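Local structure of ochratoxinase (4C65) at residues 28-38 against 382-390; 166-177 against 190-198. The protein hydrolyses the amide bond of ochratoxin A, releasing L-phenylalanine, as a secreted zinc-dependent carboxypeptidase of the amidohydrolase superfamily that assembles into homooctamers. All coordinates share one frame; numbering follows the deposited sequence.

Contact 1: 28-38 against 382-390; sequences LVISDKIIAFV and QLREGYEAD
Ile35 is the bump that fills the hollow of the bent segment 382-390. Its CB sits against the carbonyl oxygen of Arg384; chi1 of -66° and an extended chi2 send CD1 in between Gln382 O and Glu388 O, 3.5 Å from the latter, with Tyr387 CB alongside. Two backbone bonds flank Ile35: its N gives to Tyr387 O, and its O takes Gly386 N at 2.8 Å, nearly straight at 171°. Farther along, Ala389 N binds Lys33 O, while the methyl CB of Ala389 lies against Ile30, 3.8 Å from its CG2. At the other end Leu28 and Leu383 cross at about a right angle, CD1 of Leu28 lying 3.9 Å from CD2 of Leu383, and Val38 CG2 rests on Leu383 O. Gly386, in the type II turn Arg384-Tyr387, has backbone angles that call for glycine. The hairpin of strands 26-31 and 34-38, with a classic bulge at Ala36 and Phe37 facing Val29, receives the loop before strand 391-394, probably within the smaller beta-sandwich domain. Strand 7-15 pairs with 26-31, Leu15 of strand 7-15 and Leu61 of strand 60-67 pack on Leu383, and Tyr48 of helix 46-51 touches Val29 and Ala36.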
loop_
_atom_site.group_PDB
_atom_site.type_symbol
_atom_site.label_atom_id
_atom_site.label_comp_id
_atom_site.label_asym_id
_atom_site.label_seq_id
_atom_site.Cartn_x
_atom_site.Cartn_y
_atom_site.Cartn_z
ATOM N N LEU A 28 -3.169 -58.578 -20.666
ATOM C CA LEU A 28 -3.902 -57.354 -20.471
ATOM C C LEU A 28 -4.083 -56.672 -21.813
ATOM O O LEU A 28 -3.132 -56.578 -22.602
ATOM C CB LEU A 28 -3.144 -56.441 -19.510
ATOM C CG LEU A 28 -3.827 -55.117 -19.167
ATOM C CD1 LEU A 28 -3.578 -54.737 -17.712
ATOM C CD2 LEU A 28 -3.352 -53.996 -20.104
ATOM N N VAL A 29 -5.286 -56.183 -22.073
ATOM C CA VAL A 29 -5.534 -55.437 -23.285
ATOM C C VAL A 29 -5.782 -53.965 -22.950
ATOM O O VAL A 29 -6.581 -53.647 -22.067
ATOM C CB VAL A 29 -6.738 -55.987 -24.047
ATOM C CG1 VAL A 29 -6.997 -55.166 -25.293
ATOM C CG2 VAL A 29 -6.510 -57.448 -24.414
ATOM N N ILE A 30 -5.094 -53.085 -23.672
ATOM C CA ILE A 30 -5.347 -51.657 -23.593
ATOM C C ILE A 30 -6.110 -51.233 -24.839
ATOM O O ILE A 30 -5.681 -51.506 -25.954
ATOM C CB ILE A 30 -4.037 -50.833 -23.528
ATOM C CG1 ILE A 30 -3.212 -51.238 -22.298
ATOM C CG2 ILE A 30 -4.350 -49.340 -23.485
ATOM C CD1 ILE A 30 -1.861 -50.535 -22.181
ATOM N N SER A 31 -7.242 -50.567 -24.635
ATOM C CA SER A 31 -7.952 -49.906 -25.727
ATOM C C SER A 31 -7.963 -48.425 -25.431
ATOM O O SER A 31 -8.621 -47.996 -24.497
ATOM C CB SER A 31 -9.377 -50.440 -25.859
ATOM O OG SER A 31 -10.055 -49.770 -26.899
ATOM N N ASP A 32 -7.211 -47.660 -26.225
ATOM C CA ASP A 32 -7.052 -46.228 -26.031
ATOM C C ASP A 32 -6.537 -45.928 -24.632
ATOM O O ASP A 32 -5.427 -46.304 -24.318
ATOM C CB ASP A 32 -8.344 -45.482 -26.367
ATOM C CG ASP A 32 -8.659 -45.534 -27.850
ATOM O OD1 ASP A 32 -7.701 -45.540 -28.640
ATOM O OD2 ASP A 32 -9.842 -45.596 -28.222
ATOM N N LYS A 33 -7.330 -45.276 -23.782
ATOM C CA LYS A 33 -6.849 -44.844 -22.457
ATOM C C LYS A 33 -7.145 -45.817 -21.355
ATOM O O LYS A 33 -6.640 -45.652 -20.247
ATOM C CB LYS A 33 -7.463 -43.500 -22.105
ATOM C CG LYS A 33 -7.037 -42.411 -23.075
ATOM C CD LYS A 33 -7.859 -41.141 -22.936
ATOM C CE LYS A 33 -7.517 -40.120 -24.009
ATOM N NZ LYS A 33 -7.226 -38.768 -23.449
ATOM N N ILE A 34 -7.954 -46.830 -21.649
ATOM C CA ILE A 34 -8.521 -47.711 -20.636
ATOM C C ILE A 34 -8.138 -49.173 -20.794
ATOM O O ILE A 34 -7.673 -49.584 -21.827
ATOM C CB ILE A 34 -10.039 -47.450 -20.705
ATOM C CG1 ILE A 34 -10.211 -46.169 -19.895
ATOM C CG2 ILE A 34 -10.919 -48.585 -20.194
ATOM C CD1 ILE A 34 -10.699 -44.993 -20.706
ATOM N N ILE A 35 -8.245 -49.928 -19.714
ATOM C CA ILE A 35 -7.947 -51.326 -19.748
ATOM C C ILE A 35 -9.191 -52.049 -20.212
ATOM O O ILE A 35 -10.222 -51.980 -19.566
ATOM C CB ILE A 35 -7.546 -51.840 -18.352
ATOM C CG1 ILE A 35 -6.208 -51.197 -17.938
ATOM C CG2 ILE A 35 -7.441 -53.365 -18.360
ATOM C CD1 ILE A 35 -5.941 -51.216 -16.451
ATOM N N ALA A 36 -9.071 -52.768 -21.321
ATOM C CA ALA A 36 -10.204 -53.424 -21.925
ATOM C C ALA A 36 -10.407 -54.844 -21.420
ATOM O O ALA A 36 -11.517 -55.336 -21.418
ATOM C CB ALA A 36 -10.058 -53.421 -23.440
ATOM N N PHE A 37 -9.328 -55.507 -21.022
ATOM C CA PHE A 37 -9.408 -56.884 -20.555
ATOM C C PHE A 37 -8.233 -57.241 -19.645
ATOM O O PHE A 37 -7.092 -56.845 -19.906
ATOM C CB PHE A 37 -9.423 -57.852 -21.747
ATOM C CG PHE A 37 -9.246 -59.307 -21.360
ATOM C CD1 PHE A 37 -10.333 -60.054 -20.930
ATOM C CD2 PHE A 37 -7.987 -59.920 -21.419
ATOM C CE1 PHE A 37 -10.188 -61.386 -20.583
ATOM C CE2 PHE A 37 -7.830 -61.254 -21.072
ATOM C CZ PHE A 37 -8.939 -61.995 -20.664
ATOM N N VAL A 38 -8.524 -58.024 -18.608
ATOM C CA VAL A 38 -7.496 -58.649 -17.810
ATOM C C VAL A 38 -7.925 -60.066 -17.500
ATOM O O VAL A 38 -9.064 -60.324 -17.155
ATOM C CB VAL A 38 -7.271 -57.915 -16.489
ATOM C CG1 VAL A 38 -6.184 -58.597 -15.673
ATOM C CG2 VAL A 38 -6.891 -56.466 -16.746
ATOM N N GLN A 382 -5.380 -50.172 -10.298
ATOM C CA GLN A 382 -5.544 -51.604 -10.455
ATOM C C GLN A 382 -5.578 -52.033 -11.919
ATOM O O GLN A 382 -6.051 -51.283 -12.782
ATOM C CB GLN A 382 -6.845 -52.060 -9.834
ATOM C CG GLN A 382 -6.922 -51.819 -8.360
ATOM C CD GLN A 382 -8.235 -52.318 -7.816
ATOM O OE1 GLN A 382 -8.555 -53.481 -7.904
ATOM N NE2 GLN A 382 -8.976 -51.417 -7.203
ATOM N N LEU A 383 -5.054 -53.235 -12.186
ATOM C CA LEU A 383 -5.124 -53.823 -13.514
ATOM C C LEU A 383 -6.468 -54.540 -13.596
ATOM O O LEU A 383 -6.565 -55.731 -13.307
ATOM C CB LEU A 383 -3.942 -54.773 -13.795
ATOM C CG LEU A 383 -2.528 -54.179 -13.777
ATOM C CD1 LEU A 383 -1.554 -55.184 -14.363
ATOM C CD2 LEU A 383 -2.406 -52.846 -14.526
ATOM N N ARG A 384 -7.482 -53.771 -13.969
ATOM C CA ARG A 384 -8.874 -54.207 -14.002
ATOM C C ARG A 384 -9.575 -53.612 -15.191
ATOM O O ARG A 384 -9.319 -52.467 -15.531
ATOM C CB ARG A 384 -9.642 -53.698 -12.783
ATOM C CG ARG A 384 -9.682 -54.762 -11.742
ATOM C CD ARG A 384 -10.293 -54.260 -10.465
ATOM N NE ARG A 384 -11.741 -54.389 -10.514
ATOM C CZ ARG A 384 -12.524 -54.185 -9.466
ATOM N NH1 ARG A 384 -12.000 -53.875 -8.290
ATOM N NH2 ARG A 384 -13.840 -54.292 -9.597
ATOM N N GLU A 385 -10.509 -54.352 -15.770
ATOM C CA GLU A 385 -11.272 -53.834 -16.877
ATOM C C GLU A 385 -12.001 -52.527 -16.479
ATOM O O GLU A 385 -12.585 -52.415 -15.401
ATOM C CB GLU A 385 -12.246 -54.893 -17.369
ATOM C CG GLU A 385 -13.022 -54.458 -18.603
ATOM C CD GLU A 385 -14.174 -55.355 -19.052
ATOM O OE1 GLU A 385 -15.048 -55.662 -18.221
ATOM O OE2 GLU A 385 -14.318 -55.642 -20.260
ATOM N N GLY A 386 -11.921 -51.534 -17.354
ATOM C CA GLY A 386 -12.563 -50.240 -17.137
ATOM C C GLY A 386 -11.714 -49.217 -16.386
ATOM O O GLY A 386 -12.073 -48.059 -16.329
ATOM N N TYR A 387 -10.587 -49.645 -15.832
ATOM C CA TYR A 387 -9.673 -48.752 -15.140
ATOM C C TYR A 387 -8.695 -48.127 -16.101
ATOM O O TYR A 387 -8.482 -48.616 -17.217
ATOM C CB TYR A 387 -8.912 -49.502 -14.050
ATOM C CG TYR A 387 -9.729 -49.721 -12.809
ATOM C CD1 TYR A 387 -10.977 -50.352 -12.869
ATOM C CD2 TYR A 387 -9.252 -49.336 -11.572
ATOM C CE1 TYR A 387 -11.728 -50.563 -11.732
ATOM C CE2 TYR A 387 -9.991 -49.556 -10.433
ATOM C CZ TYR A 387 -11.220 -50.162 -10.524
ATOM O OH TYR A 387 -11.938 -50.363 -9.397
ATOM N N GLU A 388 -8.082 -47.028 -15.666
ATOM C CA GLU A 388 -7.163 -46.276 -16.522
ATOM C C GLU A 388 -5.905 -47.093 -16.802
ATOM O O GLU A 388 -5.388 -47.778 -15.926
ATOM C CB GLU A 388 -6.772 -44.942 -15.895
ATOM C CG GLU A 388 -7.924 -43.991 -15.706
ATOM C CD GLU A 388 -7.578 -42.536 -15.945
ATOM O OE1 GLU A 388 -6.458 -42.040 -15.584
ATOM O OE2 GLU A 388 -8.458 -41.870 -16.521
ATOM N N ALA A 389 -5.414 -47.001 -18.032
ATOM C CA ALA A 389 -4.260 -47.781 -18.487
ATOM C C ALA A 389 -2.954 -47.154 -18.040
ATOM O O ALA A 389 -2.175 -46.678 -18.848
ATOM C CB ALA A 389 -4.305 -47.946 -20.001
ATOM N N ASP A 390 -2.748 -47.152 -16.724
ATOM C CA ASP A 390 -1.473 -46.785 -16.096
ATOM C C ASP A 390 -0.825 -48.108 -15.650
ATOM O O ASP A 390 -1.277 -48.740 -14.681
ATOM C CB ASP A 390 -1.699 -45.886 -14.888
ATOM C CG ASP A 390 -2.205 -44.511 -15.257
ATOM O OD1 ASP A 390 -2.539 -44.293 -16.451
ATOM O OD2 ASP A 390 -2.222 -43.634 -14.379
#

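Contact 2: 166-177 against 190-198; sequences VMNPRPGYWGAG and RAVRLQIRR
The Trp174 ring meets helix 185-198 along its six-membered end: Arg190 CD lies at the edge, 4.2 Å from CH2, and Leu194 CD2 comes obliquely to within 4.0 Å of CZ3. With CG anti to the backbone N (chi1 179°), the indole swings toward the helix. One face carries Pro169 CA, 3.5 Å above its centre, and NE1 bonds to Met167 O, which ties the ring to its own loop. The Arg190 guanidinium has Val166 O at its edge and in its plane; NE donates to that oxygen over 3.1 Å, in the carbonyl plane, while Glu187 and Asp183 of a second subunit hold the group by salt bridges. The Arg198 guanidinium has Ala176 CA over one face, 3.4 Å above the plane, and Gly177 O at the edge. That oxygen receives NH1 on a lone pair at 2.8 Å, with a weak bond from NH2, while NE forms a salt bridge to Glu121. Between these two arginines, Val166 CG1 packs 3.9 Å from Leu194 CD1 and rests on Ala191. Gly175 faces Leu194, where a CB would come up tight against CD2. Its carbonyl oxygen receives two waters: one also donates to Leu194 O; the other accepts from Gln195 NE2 and gives Gly175 O a weak bond. Gln195 OE1 takes Ala141 N. In the barrel domain, the loop between helix 157-164 and strand 179-181 lies along helix 185-198, with Cys180 of that strand touching Val166, Ala191 and Gln195. Strand 142-144 meets the helix through Leu143 and helix 225-237 through Ile231.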
loop_
_atom_site.group_PDB
_atom_site.type_symbol
_atom_site.label_atom_id
_atom_site.label_comp_id
_atom_site.label_asym_id
_atom_site.label_seq_id
_atom_site.Cartn_x
_atom_site.Cartn_y
_atom_site.Cartn_z
ATOM N N VAL A 166 -3.280 -14.415 2.820
ATOM C CA VAL A 166 -4.458 -14.338 1.956
ATOM C C VAL A 166 -5.117 -12.963 2.019
ATOM O O VAL A 166 -6.225 -12.782 1.507
ATOM C CB VAL A 166 -5.498 -15.442 2.277
ATOM C CG1 VAL A 166 -4.855 -16.818 2.191
ATOM C CG2 VAL A 166 -6.157 -15.232 3.649
ATOM N N MET A 167 -4.453 -12.019 2.676
ATOM C CA MET A 167 -4.842 -10.605 2.628
ATOM C C MET A 167 -3.938 -9.895 1.602
ATOM O O MET A 167 -2.928 -10.469 1.141
ATOM C CB MET A 167 -4.653 -9.951 4.009
ATOM C CG MET A 167 -3.176 -9.714 4.405
ATOM S SD MET A 167 -2.213 -11.218 4.814
ATOM C CE MET A 167 -2.929 -11.619 6.407
ATOM N N ASN A 168 -4.276 -8.651 1.286
ATOM C CA ASN A 168 -3.437 -7.800 0.435
ATOM C C ASN A 168 -3.099 -8.368 -0.928
ATOM O O ASN A 168 -1.943 -8.567 -1.245
ATOM C CB ASN A 168 -2.147 -7.415 1.152
ATOM C CG ASN A 168 -2.427 -6.606 2.406
ATOM O OD1 ASN A 168 -3.535 -6.646 2.968
ATOM N ND2 ASN A 168 -1.415 -5.875 2.872
ATOM N N PRO A 169 -4.120 -8.621 -1.731
ATOM C CA PRO A 169 -3.855 -8.981 -3.088
ATOM C C PRO A 169 -2.967 -7.947 -3.793
ATOM O O PRO A 169 -3.066 -6.743 -3.543
ATOM C CB PRO A 169 -5.262 -9.058 -3.709
ATOM C CG PRO A 169 -6.129 -8.259 -2.828
ATOM C CD PRO A 169 -5.555 -8.474 -1.467
ATOM N N ARG A 170 -2.128 -8.420 -4.702
ATOM C CA ARG A 170 -1.095 -7.592 -5.312
ATOM C C ARG A 170 -0.595 -8.306 -6.554
ATOM O O ARG A 170 -0.852 -9.491 -6.717
ATOM C CB ARG A 170 0.068 -7.451 -4.333
ATOM C CG ARG A 170 0.482 -8.805 -3.730
ATOM C CD ARG A 170 1.915 -8.826 -3.214
ATOM N NE ARG A 170 2.173 -10.102 -2.564
ATOM C CZ ARG A 170 2.528 -11.224 -3.181
ATOM N NH1 ARG A 170 2.721 -11.260 -4.493
ATOM N NH2 ARG A 170 2.712 -12.331 -2.471
ATOM N N PRO A 171 0.156 -7.609 -7.411
ATOM C CA PRO A 171 0.870 -8.298 -8.467
ATOM C C PRO A 171 1.873 -9.300 -7.898
ATOM O O PRO A 171 2.200 -9.243 -6.707
ATOM C CB PRO A 171 1.619 -7.177 -9.193
ATOM C CG PRO A 171 0.918 -5.924 -8.843
ATOM C CD PRO A 171 0.312 -6.147 -7.484
ATOM N N GLY A 172 2.325 -10.222 -8.735
ATOM C CA GLY A 172 3.400 -11.152 -8.382
ATOM C C GLY A 172 2.909 -12.522 -7.973
ATOM O O GLY A 172 3.391 -13.121 -7.022
ATOM N N TYR A 173 1.948 -13.038 -8.717
ATOM C CA TYR A 173 1.482 -14.426 -8.529
ATOM C C TYR A 173 1.041 -14.657 -7.083
ATOM O O TYR A 173 1.366 -15.665 -6.471
ATOM C CB TYR A 173 2.554 -15.426 -9.028
ATOM C CG TYR A 173 2.950 -15.111 -10.452
ATOM C CD1 TYR A 173 2.078 -15.370 -11.505
ATOM C CD2 TYR A 173 4.173 -14.506 -10.745
ATOM C CE1 TYR A 173 2.412 -15.046 -12.800
ATOM C CE2 TYR A 173 4.525 -14.184 -12.050
ATOM C CZ TYR A 173 3.640 -14.431 -13.078
ATOM O OH TYR A 173 3.954 -14.116 -14.398
ATOM N N TRP A 174 0.310 -13.679 -6.560
ATOM C CA TRP A 174 -0.243 -13.740 -5.215
ATOM C C TRP A 174 -1.160 -14.943 -5.122
ATOM O O TRP A 174 -1.879 -15.244 -6.069
ATOM C CB TRP A 174 -1.019 -12.442 -4.942
ATOM C CG TRP A 174 -1.687 -12.321 -3.604
ATOM C CD1 TRP A 174 -1.118 -11.924 -2.430
ATOM C CD2 TRP A 174 -3.058 -12.580 -3.313
ATOM N NE1 TRP A 174 -2.046 -11.916 -1.432
ATOM C CE2 TRP A 174 -3.252 -12.312 -1.945
ATOM C CE3 TRP A 174 -4.138 -12.989 -4.078
ATOM C CZ2 TRP A 174 -4.468 -12.432 -1.340
ATOM C CZ3 TRP A 174 -5.362 -13.117 -3.468
ATOM C CH2 TRP A 174 -5.516 -12.851 -2.108
ATOM N N GLY A 175 -1.097 -15.650 -4.008
ATOM C CA GLY A 175 -1.941 -16.807 -3.786
ATOM C C GLY A 175 -1.480 -18.069 -4.510
ATOM O O GLY A 175 -2.217 -19.054 -4.530
ATOM N N ALA A 176 -0.260 -18.060 -5.075
ATOM C CA ALA A 176 0.234 -19.235 -5.810
ATOM C C ALA A 176 1.664 -19.621 -5.484
ATOM O O ALA A 176 2.532 -19.670 -6.352
ATOM C CB ALA A 176 0.063 -19.030 -7.282
ATOM N N GLY A 177 1.909 -19.911 -4.214
ATOM C CA GLY A 177 3.207 -20.388 -3.754
ATOM C C GLY A 177 3.117 -21.774 -3.149
ATOM O O GLY A 177 2.085 -22.413 -3.186
ATOM N N ARG A 190 -10.736 -18.395 2.210
ATOM C CA ARG A 190 -10.010 -17.954 1.025
ATOM C C ARG A 190 -8.821 -18.868 0.739
ATOM O O ARG A 190 -8.579 -19.225 -0.421
ATOM C CB ARG A 190 -9.587 -16.489 1.112
ATOM C CG ARG A 190 -8.712 -16.106 -0.090
ATOM C CD ARG A 190 -8.981 -14.728 -0.660
ATOM N NE ARG A 190 -8.899 -13.692 0.350
ATOM C CZ ARG A 190 -9.873 -12.850 0.665
ATOM N NH1 ARG A 190 -11.056 -12.890 0.081
ATOM N NH2 ARG A 190 -9.666 -11.959 1.610
ATOM N N ALA A 191 -8.121 -19.289 1.788
ATOM C CA ALA A 191 -6.970 -20.140 1.627
ATOM C C ALA A 191 -7.285 -21.383 0.832
ATOM O O ALA A 191 -6.558 -21.712 -0.107
ATOM C CB ALA A 191 -6.382 -20.520 2.972
ATOM N N VAL A 192 -8.357 -22.088 1.206
ATOM C CA VAL A 192 -8.753 -23.290 0.477
ATOM C C VAL A 192 -9.128 -22.913 -0.965
ATOM O O VAL A 192 -8.693 -23.557 -1.920
ATOM C CB VAL A 192 -9.933 -24.000 1.150
ATOM C CG1 VAL A 192 -10.418 -25.163 0.285
ATOM C CG2 VAL A 192 -9.535 -24.524 2.513
ATOM N N ARG A 193 -9.925 -21.853 -1.111
ATOM C CA ARG A 193 -10.406 -21.440 -2.420
ATOM C C ARG A 193 -9.257 -21.060 -3.358
ATOM O O ARG A 193 -9.291 -21.377 -4.538
ATOM C CB ARG A 193 -11.389 -20.298 -2.270
ATOM C CG ARG A 193 -12.699 -20.736 -1.647
ATOM C CD ARG A 193 -13.537 -19.564 -1.145
ATOM N NE ARG A 193 -14.693 -20.057 -0.390
ATOM C CZ ARG A 193 -15.694 -19.305 0.051
ATOM N NH1 ARG A 193 -15.735 -18.022 -0.197
ATOM N NH2 ARG A 193 -16.683 -19.868 0.705
ATOM N N LEU A 194 -8.213 -20.439 -2.830
ATOM C CA LEU A 194 -7.073 -20.079 -3.661
ATOM C C LEU A 194 -6.334 -21.309 -4.198
ATOM O O LEU A 194 -5.741 -21.260 -5.278
ATOM C CB LEU A 194 -6.105 -19.211 -2.888
ATOM C CG LEU A 194 -6.484 -17.748 -2.665
ATOM C CD1 LEU A 194 -5.590 -17.149 -1.593
ATOM C CD2 LEU A 194 -6.350 -16.944 -3.942
ATOM N N GLN A 195 -6.373 -22.430 -3.484
ATOM C CA GLN A 195 -5.741 -23.639 -4.016
ATOM C C GLN A 195 -6.617 -24.250 -5.089
ATOM O O GLN A 195 -6.125 -24.642 -6.155
ATOM C CB GLN A 195 -5.458 -24.655 -2.911
ATOM C CG GLN A 195 -4.715 -24.095 -1.713
ATOM C CD GLN A 195 -3.742 -22.985 -2.071
ATOM O OE1 GLN A 195 -2.894 -23.137 -2.952
ATOM N NE2 GLN A 195 -3.805 -21.881 -1.311
ATOM N N ILE A 196 -7.919 -24.334 -4.833
ATOM C CA ILE A 196 -8.851 -24.835 -5.859
ATOM C C ILE A 196 -8.688 -23.992 -7.127
ATOM O O ILE A 196 -8.704 -24.525 -8.234
ATOM C CB ILE A 196 -10.311 -24.751 -5.412
ATOM C CG1 ILE A 196 -10.557 -25.603 -4.159
ATOM C CG2 ILE A 196 -11.230 -25.181 -6.531
ATOM C CD1 ILE A 196 -10.443 -27.093 -4.392
ATOM N N ARG A 197 -8.541 -22.681 -6.940
ATOM C CA ARG A 197 -8.325 -21.746 -8.053
ATOM C C ARG A 197 -7.204 -22.183 -8.995
ATOM O O ARG A 197 -7.361 -22.068 -10.209
ATOM C CB ARG A 197 -8.016 -20.354 -7.553
ATOM C CG ARG A 197 -8.120 -19.269 -8.609
ATOM C CD ARG A 197 -7.880 -17.918 -7.975
ATOM N NE ARG A 197 -8.208 -16.864 -8.898
ATOM C CZ ARG A 197 -7.475 -16.497 -9.935
ATOM N NH1 ARG A 197 -6.270 -16.995 -10.147
ATOM N NH2 ARG A 197 -7.948 -15.582 -10.730
ATOM N N ARG A 198 -6.105 -22.703 -8.424
ATOM C CA ARG A 198 -4.929 -23.162 -9.217
ATOM C C ARG A 198 -5.145 -24.560 -9.763
ATOM O O ARG A 198 -4.357 -25.037 -10.555
ATOM C CB ARG A 198 -3.541 -22.968 -8.479
ATOM C CG ARG A 198 -3.733 -22.403 -7.130
ATOM C CD ARG A 198 -2.509 -22.138 -6.354
ATOM N NE ARG A 198 -1.205 -22.650 -6.712
ATOM C CZ ARG A 198 -0.225 -22.764 -5.828
ATOM N NH1 ARG A 198 -0.410 -22.428 -4.551
ATOM N NH2 ARG A 198 0.960 -23.204 -6.193
HETATM O O HOH W 1 -4.513 -19.066 -5.837
HETATM O O HOH W 2 -2.228 -19.773 -1.838
#

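In the fold
Contact 1 and contact 2 lie far apart in the subunit, centres 38 Å apart and nearest atoms about 18 Å, and do not touch. Along the chain contact 2 is nested inside the long loop that contact 1 closes, since 28-38 and 382-390 join regions near the two ends. Contact 1 lies away from the zinc site, with no other chain against its segments. Contact 2 is nearer the zinc centre: the side chain of Gln195 is about 8 Å from that of the zinc-binding, catalytic Lys204, and that of Arg198 about 11 Å from that of the zinc ligand His71. It also borders three other subunits of the octamer.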